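Local coordinates for alpha-galactosidase (Thermus thermophilus, PDB 6LCJ), which probably hydrolyses terminal alpha-galactosyl units from galacto-oligosaccharides and assembles as a hexamer, at residues 14-18 and 29-33; 216-220 and 295-299; 65-69 and 372-376; 423-427 and 465-469. All coordinates share one frame; numbering follows the deposited sequence.

Overall arrangement
The four contacts sample three parts of the subunit. Contact 1 joins strands of the two antiparallel sheets near the N-terminus, contact 2 lies among the helices and strands of the eight-stranded parallel barrel, and contact 4 packs a barrel helix on the small C-terminal sheet. Contact 3 ties the loop after strand 56-59 to the loop after helix 366-371, and contact 2 falls within the 302 residues it encloses; contacts 1 and 4 precede and follow it. The centres of contacts 1 and 2 are about 50 Å apart, those of contacts 3 and 4 about 29 Å. Contacts 3 and 4 thus join the barrel to its flanking beta regions, while contacts 1 and 2 pack within their own domains.

Contact 1: residues 14-18 and 29-33; sequences FLRAE and LWGRE
Leu15 and Leu29 reach toward each other tip to tip, with Leu15 CD1 3.5 Å from Leu29 CD2. Leu15 CG lies between the backbone N and the carbonyl carbon (chi1 72°), which helps to carry CD1 to this place, while Leu29 sends both methyls to meet the same CD1. Beside this pair Ala17 CB lies 4.1 Å from Leu29 CB; the small residue suits a place where the two backbones draw closer. The strands involved, 12-17 and 26-30, belong to different antiparallel sheets, and these buried apolar groups are part of the filling of the N-terminal beta sandwich, with Met4 and Leu135 among their neighbours. Toward the end of strand 12-17 the chain passes to the other sheet, and Glu18 N gives a bond of 2.9 Å to Trp30 O, bent to 147° at the hydrogen. Here the packing becomes looser. The extended, exposed Glu18 side chain runs past Gly31, its OE1 3.8 Å from Gly31 CA. Gly31 has backbone angles (phi 151°) at which a side chain would be jammed against the preceding carbonyl oxygen. Trp30 turns its exposed indole away from strand 14-17, and Arg32 directs its guanidinium to Ala127 O.

Contact 2: residues 216-220 and 295-299; sequences MAFLA and AWGYD
Tyr298 reaches across to Met216 and Ala220, one turn apart on helix 216-224. From its CB, with CG placed anti to the carbonyl carbon (chi1 -57°), the ring runs under Ala220: CD1 is 4.1 Å from Ala220 CB, and the methyl stands over the ring face, 3.8 Å from its centroid, a CH-pi contact suited to the short alanine, which lets the ring lie close to the helix. Further out, CE1 and CZ pass close to Met216 O, and at the tip OH donates to that oxygen over 2.8 Å. Met216 O also accepts from Ala220 N within the helix, the two donors arriving from opposite faces of its carbonyl plane. The bent side chain brings Met216 CE to 3.5 Å from Tyr298 OH. A phenylalanine in place of Tyr298 would probably leave Met216 O without its second donor and the ring tip without its polar tie to the helix. Met216 CB also lies over the six-membered ring of Trp296, 4.0 Å from the centroid. Between the two aromatics Gly297, with positive phi, ends helix 280-296 in a Schellman motif. The chain then runs into the barrel strand, and Tyr298 lies between helix 216-224 and Ala230 and Leu232 of strand 229-234.

Contact 3: residues 65-69 and 372-376; sequences PTPLL and LADPT
Leu69 N donates to Leu372 O over 2.9 Å, in the carbonyl plane and at 158° at the hydrogen, where two irregular segments meet with their end-to-end directions 109° apart. The contact joins the N-terminal beta sandwich to the TIM barrel: one loop follows strand 56-59, the other leaves helix 366-371, which lies between barrel strands 352-354 and 398-400, and Ala373 departs from helical angles with positive phi. A methyl is all that Ala373 turns toward Pro67 O and Thr66 CG2, which suits so close an approach: its CB is 3.5 Å from Pro67 O and 3.7 Å from Thr66 CG2. Leu68, largely buried, has CG anti to its own N (chi1 -175°), which brings CG to 3.6 Å from Ala373 O and CD1 to 3.7 Å from Asp374 OD1. Alongside, Leu69 CB packs on Leu372 CD2. Asp374 OD1 accepts from Thr376 N in an Asx turn, met from above the carboxylate plane, and from Thr376 OG1 on its syn lone pair, at 2.6 Å; OD2 makes a salt bridge to Arg368 and takes a water that also donates to Leu69 O. An alanine in place of Asp374 would probably leave Arg368 without its carboxylate mate and Thr376 free to turn, and break the water link to Leu69. A second water donates to both Thr66 O and Ala373 O, 2.7 Å from the latter.

Contact 4: residues 423-427 and 465-469; sequences ALAHF and RFRVG
Helix 423-427 and strand 465-468, which meet through Ala423, Phe427, Phe466 and Val468, have axes that approach to 9.4 Å and cross at 77°, so the strand runs nearly square to the helix. Such a separation is bridged by side chains. Phe466 and Val468 carry the strand's side of the contact; Phe466 CE2 points at the middle of the Phe427 ring, 3.7 Å above the plane, and CD2 comes to 3.7 Å from Phe427 CD1. The result is a T-shaped, edge-to-face pair with centroids 5.0 Å apart and planes at 78°. With CG anti to the backbone N (chi1 -174°), the Phe427 ring extends from the helix toward the sheet and offers its face to Phe466. Leu424 CD2 adds a looser touch at Phe466 CZ, and Tyr475 packs on Phe466 as well. Toward the end of the strand, Val468 divides its two methyls between neighbours: CG2 lies 3.7 Å from Ala423 CB, and CG1 is 4.1 Å from His426 CD2. A beta-branched valine suits this site because its two branches span two helix positions, while Ala423, with only a methyl, lets the strand come close. His426 stacks edge-to-face with Phe451. Here a barrel helix, 415-428, packs against the three-stranded antiparallel sheet of strands 458-462, 465-468 and 471-474, the C-terminal beta region following the TIM barrel that in family GH36 is the catalytic domain.

Contact 1: residues 14-18 and 29-33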
loop_
_atom_site.group_PDB
_atom_site.type_symbol
_atom_site.label_atom_id
_atom_site.label_comp_id
_atom_site.label_asym_id
_atom_site.label_seq_id
_atom_site.Cartn_x
_atom_site.Cartn_y
_atom_site.Cartn_z
ATOM N N PHE E 14 -0.641 -35.894 -26.824
ATOM C CA PHE E 14 0.360 -36.158 -25.807
ATOM C C PHE E 14 -0.251 -35.911 -24.437
ATOM O O PHE E 14 -1.068 -34.998 -24.267
ATOM C CB PHE E 14 1.596 -35.281 -26.020
ATOM C CG PHE E 14 2.303 -35.559 -27.314
ATOM C CD1 PHE E 14 3.050 -36.716 -27.473
ATOM C CD2 PHE E 14 2.189 -34.686 -28.387
ATOM C CE1 PHE E 14 3.681 -36.987 -28.672
ATOM C CE2 PHE E 14 2.817 -34.952 -29.586
ATOM C CZ PHE E 14 3.570 -36.102 -29.724
ATOM N N LEU E 15 0.127 -36.736 -23.464
ATOM C CA LEU E 15 -0.449 -36.582 -22.140
ATOM C C LEU E 15 0.473 -37.172 -21.095
ATOM O O LEU E 15 1.372 -37.963 -21.384
ATOM C CB LEU E 15 -1.822 -37.248 -22.011
ATOM C CG LEU E 15 -1.701 -38.766 -21.992
ATOM C CD1 LEU E 15 -2.659 -39.419 -21.038
ATOM C CD2 LEU E 15 -1.972 -39.188 -23.358
ATOM N N ARG E 16 0.196 -36.796 -19.859
ATOM C CA ARG E 16 0.917 -37.292 -18.706
ATOM C C ARG E 16 -0.096 -37.858 -17.729
ATOM O O ARG E 16 -0.931 -37.121 -17.201
ATOM C CB ARG E 16 1.734 -36.179 -18.063
ATOM C CG ARG E 16 2.979 -36.698 -17.425
ATOM C CD ARG E 16 3.751 -35.574 -16.828
ATOM N NE ARG E 16 4.681 -36.079 -15.836
ATOM C CZ ARG E 16 5.806 -35.463 -15.511
ATOM N NH1 ARG E 16 6.134 -34.318 -16.109
ATOM N NH2 ARG E 16 6.597 -35.993 -14.589
ATOM N N ALA E 17 -0.035 -39.165 -17.509
ATOM C CA ALA E 17 -0.937 -39.836 -16.594
ATOM C C ALA E 17 -0.219 -41.063 -16.053
ATOM O O ALA E 17 0.817 -41.475 -16.575
ATOM C CB ALA E 17 -2.254 -40.214 -17.282
ATOM N N GLU E 18 -0.776 -41.639 -14.991
ATOM C CA GLU E 18 -0.170 -42.819 -14.392
ATOM C C GLU E 18 -0.622 -44.113 -15.048
ATOM O O GLU E 18 0.083 -45.120 -14.945
ATOM C CB GLU E 18 -0.473 -42.886 -12.904
ATOM C CG GLU E 18 -0.079 -41.631 -12.167
ATOM C CD GLU E 18 -0.301 -41.756 -10.678
ATOM O OE1 GLU E 18 -0.567 -40.712 -10.040
ATOM O OE2 GLU E 18 -0.221 -42.898 -10.154
ATOM N N LEU E 29 -7.896 -42.647 -18.245
ATOM C CA LEU E 29 -6.642 -42.325 -17.586
ATOM C C LEU E 29 -6.772 -42.610 -16.100
ATOM O O LEU E 29 -7.879 -42.707 -15.565
ATOM C CB LEU E 29 -6.275 -40.856 -17.811
ATOM C CG LEU E 29 -6.381 -40.370 -19.259
ATOM C CD1 LEU E 29 -5.939 -38.920 -19.368
ATOM C CD2 LEU E 29 -5.561 -41.262 -20.197
ATOM N N TRP E 30 -5.627 -42.753 -15.434
ATOM C CA TRP E 30 -5.605 -42.791 -13.978
ATOM C C TRP E 30 -4.600 -41.795 -13.434
ATOM O O TRP E 30 -3.521 -41.621 -14.005
ATOM C CB TRP E 30 -5.268 -44.166 -13.448
ATOM C CG TRP E 30 -6.468 -44.801 -12.927
ATOM C CD1 TRP E 30 -7.005 -44.659 -11.673
ATOM C CD2 TRP E 30 -7.351 -45.655 -13.658
ATOM N NE1 TRP E 30 -8.170 -45.396 -11.579
ATOM C CE2 TRP E 30 -8.400 -46.018 -12.783
ATOM C CE3 TRP E 30 -7.346 -46.163 -14.964
ATOM C CZ2 TRP E 30 -9.436 -46.864 -13.177
ATOM C CZ3 TRP E 30 -8.372 -47.000 -15.350
ATOM C CH2 TRP E 30 -9.402 -47.347 -14.459
ATOM N N GLY E 31 -4.957 -41.145 -12.327
ATOM C CA GLY E 31 -4.006 -40.281 -11.660
ATOM C C GLY E 31 -4.605 -39.126 -10.898
ATOM O O GLY E 31 -5.571 -38.500 -11.348
ATOM N N ARG E 32 -4.032 -38.835 -9.732
ATOM C CA ARG E 32 -4.442 -37.653 -8.987
ATOM C C ARG E 32 -4.329 -36.404 -9.847
ATOM O O ARG E 32 -5.197 -35.525 -9.797
ATOM C CB ARG E 32 -3.607 -37.511 -7.714
ATOM C CG ARG E 32 -4.362 -36.863 -6.560
ATOM C CD ARG E 32 -3.428 -36.108 -5.624
ATOM N NE ARG E 32 -4.137 -35.142 -4.782
ATOM C CZ ARG E 32 -3.826 -33.843 -4.711
ATOM N NH1 ARG E 32 -2.826 -33.356 -5.435
ATOM N NH2 ARG E 32 -4.519 -33.026 -3.922
ATOM N N GLU E 33 -3.281 -36.312 -10.658
ATOM C CA GLU E 33 -3.142 -35.211 -11.598
ATOM C C GLU E 33 -2.821 -35.763 -12.976
ATOM O O GLU E 33 -1.980 -36.655 -13.106
ATOM C CB GLU E 33 -2.062 -34.216 -11.170
ATOM C CG GLU E 33 -2.140 -32.948 -11.994
ATOM C CD GLU E 33 -1.146 -31.898 -11.572
ATOM O OE1 GLU E 33 -1.017 -31.637 -10.350
ATOM O OE2 GLU E 33 -0.487 -31.341 -12.477
#

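Contact 2: residues 216-220 and 295-299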
loop_
_atom_site.group_PDB
_atom_site.type_symbol
_atom_site.label_atom_id
_atom_site.label_comp_id
_atom_site.label_asym_id
_atom_site.label_seq_id
_atom_site.Cartn_x
_atom_site.Cartn_y
_atom_site.Cartn_z
ATOM N N MET E 216 -49.014 -28.960 7.462
ATOM C CA MET E 216 -48.630 -29.338 6.108
ATOM C C MET E 216 -49.273 -30.642 5.670
ATOM O O MET E 216 -49.479 -30.845 4.469
ATOM C CB MET E 216 -47.104 -29.432 5.989
ATOM C CG MET E 216 -46.379 -28.150 6.367
ATOM S SD MET E 216 -47.040 -26.655 5.584
ATOM C CE MET E 216 -46.675 -26.974 3.852
ATOM N N ALA E 217 -49.602 -31.533 6.601
ATOM C CA ALA E 217 -50.206 -32.797 6.192
ATOM C C ALA E 217 -51.613 -32.588 5.655
ATOM O O ALA E 217 -52.059 -33.340 4.784
ATOM C CB ALA E 217 -50.224 -33.780 7.359
ATOM N N PHE E 218 -52.311 -31.565 6.150
ATOM C CA PHE E 218 -53.647 -31.246 5.658
ATOM C C PHE E 218 -53.596 -30.741 4.221
ATOM O O PHE E 218 -54.330 -31.227 3.348
ATOM C CB PHE E 218 -54.286 -30.206 6.577
ATOM C CG PHE E 218 -55.417 -29.458 5.953
ATOM C CD1 PHE E 218 -56.675 -30.041 5.846
ATOM C CD2 PHE E 218 -55.234 -28.164 5.479
ATOM C CE1 PHE E 218 -57.733 -29.352 5.265
ATOM C CE2 PHE E 218 -56.285 -27.461 4.900
ATOM C CZ PHE E 218 -57.539 -28.060 4.791
ATOM N N LEU E 219 -52.735 -29.752 3.966
ATOM C CA LEU E 219 -52.513 -29.247 2.616
ATOM C C LEU E 219 -52.234 -30.369 1.621
ATOM O O LEU E 219 -52.776 -30.373 0.512
ATOM C CB LEU E 219 -51.350 -28.261 2.638
ATOM C CG LEU E 219 -51.376 -27.093 1.662
ATOM C CD1 LEU E 219 -52.726 -26.410 1.691
ATOM C CD2 LEU E 219 -50.273 -26.144 2.068
ATOM N N ALA E 220 -51.381 -31.326 1.989
ATOM C CA ALA E 220 -51.063 -32.390 1.041
ATOM C C ALA E 220 -52.266 -33.286 0.769
ATOM O O ALA E 220 -52.408 -33.800 -0.344
ATOM C CB ALA E 220 -49.886 -33.230 1.543
ATOM N N ALA E 295 -44.223 -38.741 5.545
ATOM C CA ALA E 295 -45.329 -39.045 6.444
ATOM C C ALA E 295 -46.430 -38.013 6.314
ATOM O O ALA E 295 -47.610 -38.335 6.473
ATOM C CB ALA E 295 -44.839 -39.121 7.885
ATOM N N TRP E 296 -46.060 -36.773 6.006
ATOM C CA TRP E 296 -47.031 -35.711 5.801
ATOM C C TRP E 296 -47.878 -35.913 4.553
ATOM O O TRP E 296 -48.928 -35.277 4.437
ATOM C CB TRP E 296 -46.306 -34.375 5.705
ATOM C CG TRP E 296 -46.009 -33.769 7.019
ATOM C CD1 TRP E 296 -46.527 -34.132 8.216
ATOM C CD2 TRP E 296 -45.124 -32.665 7.272
ATOM N NE1 TRP E 296 -46.016 -33.329 9.211
ATOM C CE2 TRP E 296 -45.153 -32.420 8.655
ATOM C CE3 TRP E 296 -44.311 -31.862 6.459
ATOM C CZ2 TRP E 296 -44.401 -31.406 9.251
ATOM C CZ3 TRP E 296 -43.567 -30.862 7.047
ATOM C CH2 TRP E 296 -43.616 -30.642 8.437
ATOM N N GLY E 297 -47.440 -36.746 3.607
ATOM C CA GLY E 297 -48.146 -36.913 2.349
ATOM C C GLY E 297 -47.406 -36.433 1.111
ATOM O O GLY E 297 -47.876 -36.699 -0.010
ATOM N N TYR E 298 -46.265 -35.753 1.262
ATOM C CA TYR E 298 -45.491 -35.294 0.112
ATOM C C TYR E 298 -44.572 -36.399 -0.381
ATOM O O TYR E 298 -43.835 -36.988 0.413
ATOM C CB TYR E 298 -44.669 -34.060 0.484
ATOM C CG TYR E 298 -45.520 -32.932 0.998
ATOM C CD1 TYR E 298 -45.923 -32.889 2.328
ATOM C CD2 TYR E 298 -45.955 -31.924 0.151
ATOM C CE1 TYR E 298 -46.714 -31.870 2.795
ATOM C CE2 TYR E 298 -46.742 -30.892 0.618
ATOM C CZ TYR E 298 -47.120 -30.876 1.934
ATOM O OH TYR E 298 -47.899 -29.855 2.399
ATOM N N ASP E 299 -44.597 -36.677 -1.690
ATOM C CA ASP E 299 -43.648 -37.618 -2.289
ATOM C C ASP E 299 -42.866 -37.008 -3.457
ATOM O O ASP E 299 -42.256 -37.738 -4.241
ATOM C CB ASP E 299 -44.365 -38.890 -2.737
ATOM C CG ASP E 299 -45.441 -38.617 -3.773
ATOM O OD1 ASP E 299 -45.898 -37.459 -3.878
ATOM O OD2 ASP E 299 -45.837 -39.570 -4.478
#

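Contact 3: residues 65-69 and 372-376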
loop_
_atom_site.group_PDB
_atom_site.type_symbol
_atom_site.label_atom_id
_atom_site.label_comp_id
_atom_site.label_asym_id
_atom_site.label_seq_id
_atom_site.Cartn_x
_atom_site.Cartn_y
_atom_site.Cartn_z
ATOM N N PRO E 65 -10.219 -14.271 -15.855
ATOM C CA PRO E 65 -11.580 -14.278 -15.298
ATOM C C PRO E 65 -11.847 -13.071 -14.406
ATOM O O PRO E 65 -11.000 -12.658 -13.610
ATOM C CB PRO E 65 -11.626 -15.583 -14.494
ATOM C CG PRO E 65 -10.185 -15.973 -14.282
ATOM C CD PRO E 65 -9.454 -15.476 -15.480
ATOM N N THR E 66 -13.061 -12.529 -14.525
ATOM C CA THR E 66 -13.490 -11.365 -13.750
ATOM C C THR E 66 -13.910 -11.787 -12.343
ATOM O O THR E 66 -14.742 -12.683 -12.200
ATOM C CB THR E 66 -14.666 -10.672 -14.442
ATOM O OG1 THR E 66 -14.397 -10.514 -15.844
ATOM C CG2 THR E 66 -14.943 -9.323 -13.815
ATOM N N PRO E 67 -13.389 -11.152 -11.293
ATOM C CA PRO E 67 -13.845 -11.484 -9.936
ATOM C C PRO E 67 -15.341 -11.268 -9.782
ATOM O O PRO E 67 -15.906 -10.308 -10.304
ATOM C CB PRO E 67 -13.048 -10.525 -9.045
ATOM C CG PRO E 67 -11.857 -10.113 -9.883
ATOM C CD PRO E 67 -12.363 -10.094 -11.290
ATOM N N LEU E 68 -15.976 -12.173 -9.048
ATOM C CA LEU E 68 -17.408 -12.137 -8.811
ATOM C C LEU E 68 -17.661 -11.365 -7.528
ATOM O O LEU E 68 -17.006 -11.613 -6.511
ATOM C CB LEU E 68 -17.963 -13.562 -8.707
ATOM C CG LEU E 68 -19.472 -13.768 -8.584
ATOM C CD1 LEU E 68 -19.864 -15.075 -9.249
ATOM C CD2 LEU E 68 -19.938 -13.752 -7.140
ATOM N N LEU E 69 -18.611 -10.441 -7.568
ATOM C CA LEU E 69 -18.939 -9.591 -6.436
ATOM C C LEU E 69 -20.400 -9.767 -6.074
ATOM O O LEU E 69 -21.207 -10.194 -6.909
ATOM C CB LEU E 69 -18.665 -8.110 -6.748
ATOM C CG LEU E 69 -17.220 -7.755 -7.114
ATOM C CD1 LEU E 69 -17.074 -6.262 -7.324
ATOM C CD2 LEU E 69 -16.269 -8.256 -6.050
ATOM N N LEU E 372 -21.561 -6.408 -11.029
ATOM C CA LEU E 372 -21.035 -7.321 -10.028
ATOM C C LEU E 372 -20.437 -8.582 -10.642
ATOM O O LEU E 372 -19.897 -9.419 -9.909
ATOM C CB LEU E 372 -22.142 -7.677 -9.026
ATOM C CG LEU E 372 -22.752 -6.457 -8.330
ATOM C CD1 LEU E 372 -24.063 -6.815 -7.648
ATOM C CD2 LEU E 372 -21.778 -5.864 -7.339
ATOM N N ALA E 373 -20.532 -8.742 -11.960
ATOM C CA ALA E 373 -19.936 -9.870 -12.676
ATOM C C ALA E 373 -20.378 -11.211 -12.073
ATOM O O ALA E 373 -19.568 -12.103 -11.803
ATOM C CB ALA E 373 -18.413 -9.734 -12.700
ATOM N N ASP E 374 -21.691 -11.343 -11.850
ATOM C CA ASP E 374 -22.292 -12.530 -11.236
ATOM C C ASP E 374 -23.305 -13.136 -12.201
ATOM O O ASP E 374 -24.498 -12.793 -12.170
ATOM C CB ASP E 374 -22.957 -12.186 -9.903
ATOM C CG ASP E 374 -23.643 -13.388 -9.254
ATOM O OD1 ASP E 374 -23.468 -14.543 -9.722
ATOM O OD2 ASP E 374 -24.365 -13.175 -8.256
ATOM N N PRO E 375 -22.885 -14.060 -13.063
ATOM C CA PRO E 375 -23.826 -14.700 -13.982
ATOM C C PRO E 375 -24.638 -15.833 -13.367
ATOM O O PRO E 375 -25.238 -16.610 -14.109
ATOM C CB PRO E 375 -22.890 -15.227 -15.074
ATOM C CG PRO E 375 -21.682 -15.623 -14.292
ATOM C CD PRO E 375 -21.517 -14.563 -13.251
ATOM N N THR E 376 -24.686 -15.953 -12.046
ATOM C CA THR E 376 -25.419 -17.021 -11.384
ATOM C C THR E 376 -26.713 -16.537 -10.744
ATOM O O THR E 376 -27.428 -17.346 -10.137
ATOM C CB THR E 376 -24.549 -17.711 -10.307
ATOM O OG1 THR E 376 -24.502 -16.904 -9.123
ATOM C CG2 THR E 376 -23.132 -17.986 -10.805
HETATM O O HOH W 1 -17.262 -13.269 -12.632
HETATM O O HOH W 2 -23.879 -11.017 -6.735
#

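Contact 4: residues 423-427 and 465-469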
loop_
_atom_site.group_PDB
_atom_site.type_symbol
_atom_site.label_atom_id
_atom_site.label_comp_id
_atom_site.label_asym_id
_atom_site.label_seq_id
_atom_site.Cartn_x
_atom_site.Cartn_y
_atom_site.Cartn_z
ATOM N N ALA E 423 -39.010 -24.034 -25.218
ATOM C CA ALA E 423 -38.391 -25.037 -26.084
ATOM C C ALA E 423 -37.464 -25.965 -25.302
ATOM O O ALA E 423 -37.403 -27.169 -25.581
ATOM C CB ALA E 423 -37.630 -24.349 -27.215
ATOM N N LEU E 424 -36.731 -25.428 -24.320
ATOM C CA LEU E 424 -35.859 -26.277 -23.511
ATOM C C LEU E 424 -36.649 -27.227 -22.614
ATOM O O LEU E 424 -36.176 -28.334 -22.336
ATOM C CB LEU E 424 -34.908 -25.424 -22.670
ATOM C CG LEU E 424 -33.740 -24.772 -23.419
ATOM C CD1 LEU E 424 -32.666 -24.370 -22.440
ATOM C CD2 LEU E 424 -33.178 -25.683 -24.488
ATOM N N ALA E 425 -37.839 -26.830 -22.152
ATOM C CA ALA E 425 -38.705 -27.779 -21.451
ATOM C C ALA E 425 -39.144 -28.916 -22.372
ATOM O O ALA E 425 -39.166 -30.083 -21.966
ATOM C CB ALA E 425 -39.929 -27.067 -20.874
ATOM N N HIS E 426 -39.501 -28.603 -23.617
ATOM C CA HIS E 426 -39.839 -29.668 -24.556
ATOM C C HIS E 426 -38.648 -30.588 -24.785
ATOM O O HIS E 426 -38.792 -31.811 -24.774
ATOM C CB HIS E 426 -40.317 -29.084 -25.880
ATOM C CG HIS E 426 -41.704 -28.526 -25.843
ATOM N ND1 HIS E 426 -42.780 -29.242 -25.369
ATOM C CD2 HIS E 426 -42.196 -27.331 -26.250
ATOM C CE1 HIS E 426 -43.873 -28.508 -25.470
ATOM N NE2 HIS E 426 -43.547 -27.346 -26.006
ATOM N N PHE E 427 -37.455 -30.024 -24.965
ATOM C CA PHE E 427 -36.290 -30.859 -25.236
ATOM C C PHE E 427 -35.961 -31.773 -24.053
ATOM O O PHE E 427 -35.703 -32.964 -24.228
ATOM C CB PHE E 427 -35.097 -29.981 -25.592
ATOM C CG PHE E 427 -33.885 -30.753 -26.028
ATOM C CD1 PHE E 427 -33.798 -31.268 -27.310
ATOM C CD2 PHE E 427 -32.829 -30.964 -25.155
ATOM C CE1 PHE E 427 -32.679 -31.970 -27.720
ATOM C CE2 PHE E 427 -31.707 -31.664 -25.563
ATOM C CZ PHE E 427 -31.640 -32.173 -26.844
ATOM N N ARG E 465 -28.801 -24.628 -31.799
ATOM C CA ARG E 465 -29.905 -24.670 -32.743
ATOM C C ARG E 465 -30.712 -25.929 -32.494
ATOM O O ARG E 465 -30.176 -27.038 -32.550
ATOM C CB ARG E 465 -29.400 -24.620 -34.182
ATOM C CG ARG E 465 -28.245 -23.643 -34.407
ATOM C CD ARG E 465 -28.316 -22.994 -35.791
ATOM N NE ARG E 465 -29.042 -23.813 -36.763
ATOM C CZ ARG E 465 -28.557 -24.911 -37.344
ATOM N NH1 ARG E 465 -27.329 -25.334 -37.046
ATOM N NH2 ARG E 465 -29.307 -25.592 -38.208
ATOM N N PHE E 466 -31.990 -25.755 -32.212
ATOM C CA PHE E 466 -32.899 -26.872 -32.062
ATOM C C PHE E 466 -34.005 -26.740 -33.092
ATOM O O PHE E 466 -34.262 -25.657 -33.628
ATOM C CB PHE E 466 -33.489 -26.925 -30.651
ATOM C CG PHE E 466 -32.453 -27.051 -29.573
ATOM C CD1 PHE E 466 -31.610 -25.990 -29.272
ATOM C CD2 PHE E 466 -32.316 -28.229 -28.865
ATOM C CE1 PHE E 466 -30.646 -26.106 -28.301
ATOM C CE2 PHE E 466 -31.361 -28.344 -27.879
ATOM C CZ PHE E 466 -30.520 -27.283 -27.600
ATOM N N ARG E 467 -34.632 -27.862 -33.388
ATOM C CA ARG E 467 -35.854 -27.881 -34.170
ATOM C C ARG E 467 -36.943 -28.393 -33.246
ATOM O O ARG E 467 -36.931 -29.565 -32.858
ATOM C CB ARG E 467 -35.717 -28.744 -35.421
ATOM C CG ARG E 467 -36.574 -28.237 -36.569
ATOM C CD ARG E 467 -36.059 -28.690 -37.930
ATOM N NE ARG E 467 -36.658 -29.956 -38.354
ATOM C CZ ARG E 467 -37.940 -30.109 -38.686
ATOM N NH1 ARG E 467 -38.776 -29.075 -38.646
ATOM N NH2 ARG E 467 -38.388 -31.302 -39.066
ATOM N N VAL E 468 -37.856 -27.501 -32.871
ATOM C CA VAL E 468 -38.961 -27.799 -31.964
ATOM C C VAL E 468 -40.218 -27.901 -32.810
ATOM O O VAL E 468 -40.616 -26.921 -33.456
ATOM C CB VAL E 468 -39.110 -26.727 -30.871
ATOM C CG1 VAL E 468 -40.163 -27.141 -29.849
ATOM C CG2 VAL E 468 -37.774 -26.468 -30.184
ATOM N N GLY E 469 -40.842 -29.082 -32.802
ATOM C CA GLY E 469 -41.832 -29.419 -33.809
ATOM C C GLY E 469 -41.281 -29.112 -35.187
ATOM O O GLY E 469 -40.242 -29.652 -35.581
#